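Local coordinates for tudor domain-containing protein 1 (Homo sapiens, PDB 5M9N), which probably represses transposable elements in the male germline through the piRNA pathway, some of its Tudor domains binding arginine-methylated peptides, at residues A151-S156 and V207-G212. Numbering follows the deposited sequence.
Sequences AGVKPS and VLLDAG
With CG1 of Val153 and CG of Leu209 each set anti to its own carbonyl carbon (both chi1 -68°), Val153 CG1 and the branched end of Leu209 face each other between strand 153-155 and helix 204-210. This is the SN-like part of the second, extended Tudor domain, where strand 153-155 pairs antiparallel with strand 214-216 and helix 204-210 leads into that partner strand. Val153 CG1 meets Leu209 CD1 at 3.9 Å and lies almost as close to the branch carbon, Leu209 CG, at 4.0 Å, the two side chains crossing at a slant. Val153 is buried, its side chain also resting on Ala214 and Trp160; Leu209 stays partly open to solvent. Leu208, buried, packs against Ala214 and against Leu167 of helix 162-172. CA of Val153 and CA of Leu209 are 7.5 Å apart. Beyond the helix, Gly212 leaves helical geometry with positive phi, a conformation that favours glycine, and the chain turns toward Ser156, which also shares a backbone hydrogen bond with Phe213. A single side-chain hydrogen bond joins the segments here: Ser156 OG donates to Gly212 O at 2.9 Å, meeting the C=O at 140° and tilted 31° from the carbonyl plane.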
loop_
_atom_site.group_PDB
_atom_site.type_symbol
_atom_site.label_atom_id
_atom_site.label_comp_id
_atom_site.label_asym_id
_atom_site.label_seq_id
_atom_site.Cartn_x
_atom_site.Cartn_y
_atom_site.Cartn_z
ATOM N N ALA A 151 8.281 -8.372 -12.161
ATOM C CA ALA A 151 9.401 -9.236 -12.664
ATOM C C ALA A 151 9.547 -9.276 -14.167
ATOM O O ALA A 151 8.561 -9.250 -14.904
ATOM C CB ALA A 151 9.250 -10.698 -12.175
ATOM N N GLY A 152 10.813 -9.331 -14.594
ATOM C CA GLY A 152 11.197 -9.650 -15.970
ATOM C C GLY A 152 11.106 -8.517 -16.973
ATOM O O GLY A 152 11.289 -8.767 -18.158
ATOM N N VAL A 153 10.824 -7.292 -16.528
ATOM C CA VAL A 153 10.563 -6.187 -17.452
ATOM C C VAL A 153 11.320 -4.934 -17.094
ATOM O O VAL A 153 11.587 -4.681 -15.932
ATOM C CB VAL A 153 9.071 -5.801 -17.590
ATOM C CG1 VAL A 153 8.319 -6.903 -18.283
ATOM C CG2 VAL A 153 8.430 -5.384 -16.241
ATOM N N LYS A 154 11.680 -4.186 -18.141
ATOM C CA LYS A 154 12.230 -2.829 -18.041
ATOM C C LYS A 154 11.467 -1.975 -19.031
ATOM O O LYS A 154 11.018 -2.496 -20.070
ATOM C CB LYS A 154 13.664 -2.804 -18.499
ATOM C CG LYS A 154 14.633 -3.691 -17.752
ATOM C CD LYS A 154 15.780 -4.132 -18.683
ATOM C CE LYS A 154 16.472 -2.977 -19.394
ATOM N NZ LYS A 154 17.812 -3.388 -19.872
ATOM N N PRO A 155 11.355 -0.670 -18.761
ATOM C CA PRO A 155 10.632 0.219 -19.671
ATOM C C PRO A 155 11.371 0.360 -20.992
ATOM O O PRO A 155 12.555 0.716 -20.960
ATOM C CB PRO A 155 10.655 1.570 -18.949
ATOM C CG PRO A 155 11.722 1.472 -17.916
ATOM C CD PRO A 155 11.894 0.040 -17.579
ATOM N N SER A 156 10.708 0.139 -22.126
ATOM C CA SER A 156 11.446 0.039 -23.404
ATOM C C SER A 156 12.085 1.357 -23.849
ATOM O O SER A 156 12.925 1.320 -24.725
ATOM C CB SER A 156 10.626 -0.581 -24.540
ATOM O OG SER A 156 9.757 0.333 -25.164
ATOM N N VAL A 207 2.176 -9.227 -21.591
ATOM C CA VAL A 207 1.360 -8.297 -22.368
ATOM C C VAL A 207 2.107 -6.968 -22.605
ATOM O O VAL A 207 2.069 -6.419 -23.701
ATOM C CB VAL A 207 0.012 -7.996 -21.687
ATOM C CG1 VAL A 207 -0.756 -6.932 -22.472
ATOM C CG2 VAL A 207 -0.837 -9.250 -21.542
ATOM N N LEU A 208 2.779 -6.453 -21.574
ATOM C CA LEU A 208 3.576 -5.231 -21.716
ATOM C C LEU A 208 4.771 -5.377 -22.697
ATOM O O LEU A 208 5.083 -4.432 -23.445
ATOM C CB LEU A 208 4.073 -4.740 -20.343
ATOM C CG LEU A 208 3.019 -4.232 -19.357
ATOM C CD1 LEU A 208 3.664 -3.947 -18.006
ATOM C CD2 LEU A 208 2.329 -2.966 -19.870
ATOM N N LEU A 209 5.451 -6.521 -22.649
ATOM C CA LEU A 209 6.451 -6.905 -23.643
ATOM C C LEU A 209 5.843 -7.011 -25.048
ATOM O O LEU A 209 6.384 -6.444 -25.991
ATOM C CB LEU A 209 7.107 -8.236 -23.264
ATOM C CG LEU A 209 7.994 -8.175 -22.009
ATOM C CD1 LEU A 209 8.063 -9.491 -21.248
ATOM C CD2 LEU A 209 9.390 -7.711 -22.375
ATOM N N ASP A 210 4.702 -7.696 -25.178
ATOM C CA ASP A 210 4.049 -7.839 -26.489
ATOM C C ASP A 210 3.576 -6.512 -27.065
ATOM O O ASP A 210 3.628 -6.318 -28.274
ATOM C CB ASP A 210 2.884 -8.835 -26.428
ATOM C CG ASP A 210 3.345 -10.265 -26.225
ATOM O OD1 ASP A 210 4.555 -10.554 -26.271
ATOM O OD2 ASP A 210 2.486 -11.138 -26.021
ATOM N N ALA A 211 3.154 -5.590 -26.206
ATOM C CA ALA A 211 2.643 -4.284 -26.647
ATOM C C ALA A 211 3.716 -3.236 -26.954
ATOM O O ALA A 211 3.378 -2.107 -27.328
ATOM C CB ALA A 211 1.674 -3.727 -25.619
ATOM N N GLY A 212 4.992 -3.575 -26.780
ATOM C CA GLY A 212 6.080 -2.642 -27.053
ATOM C C GLY A 212 6.659 -2.011 -25.799
ATOM O O GLY A 212 7.866 -1.820 -25.720
#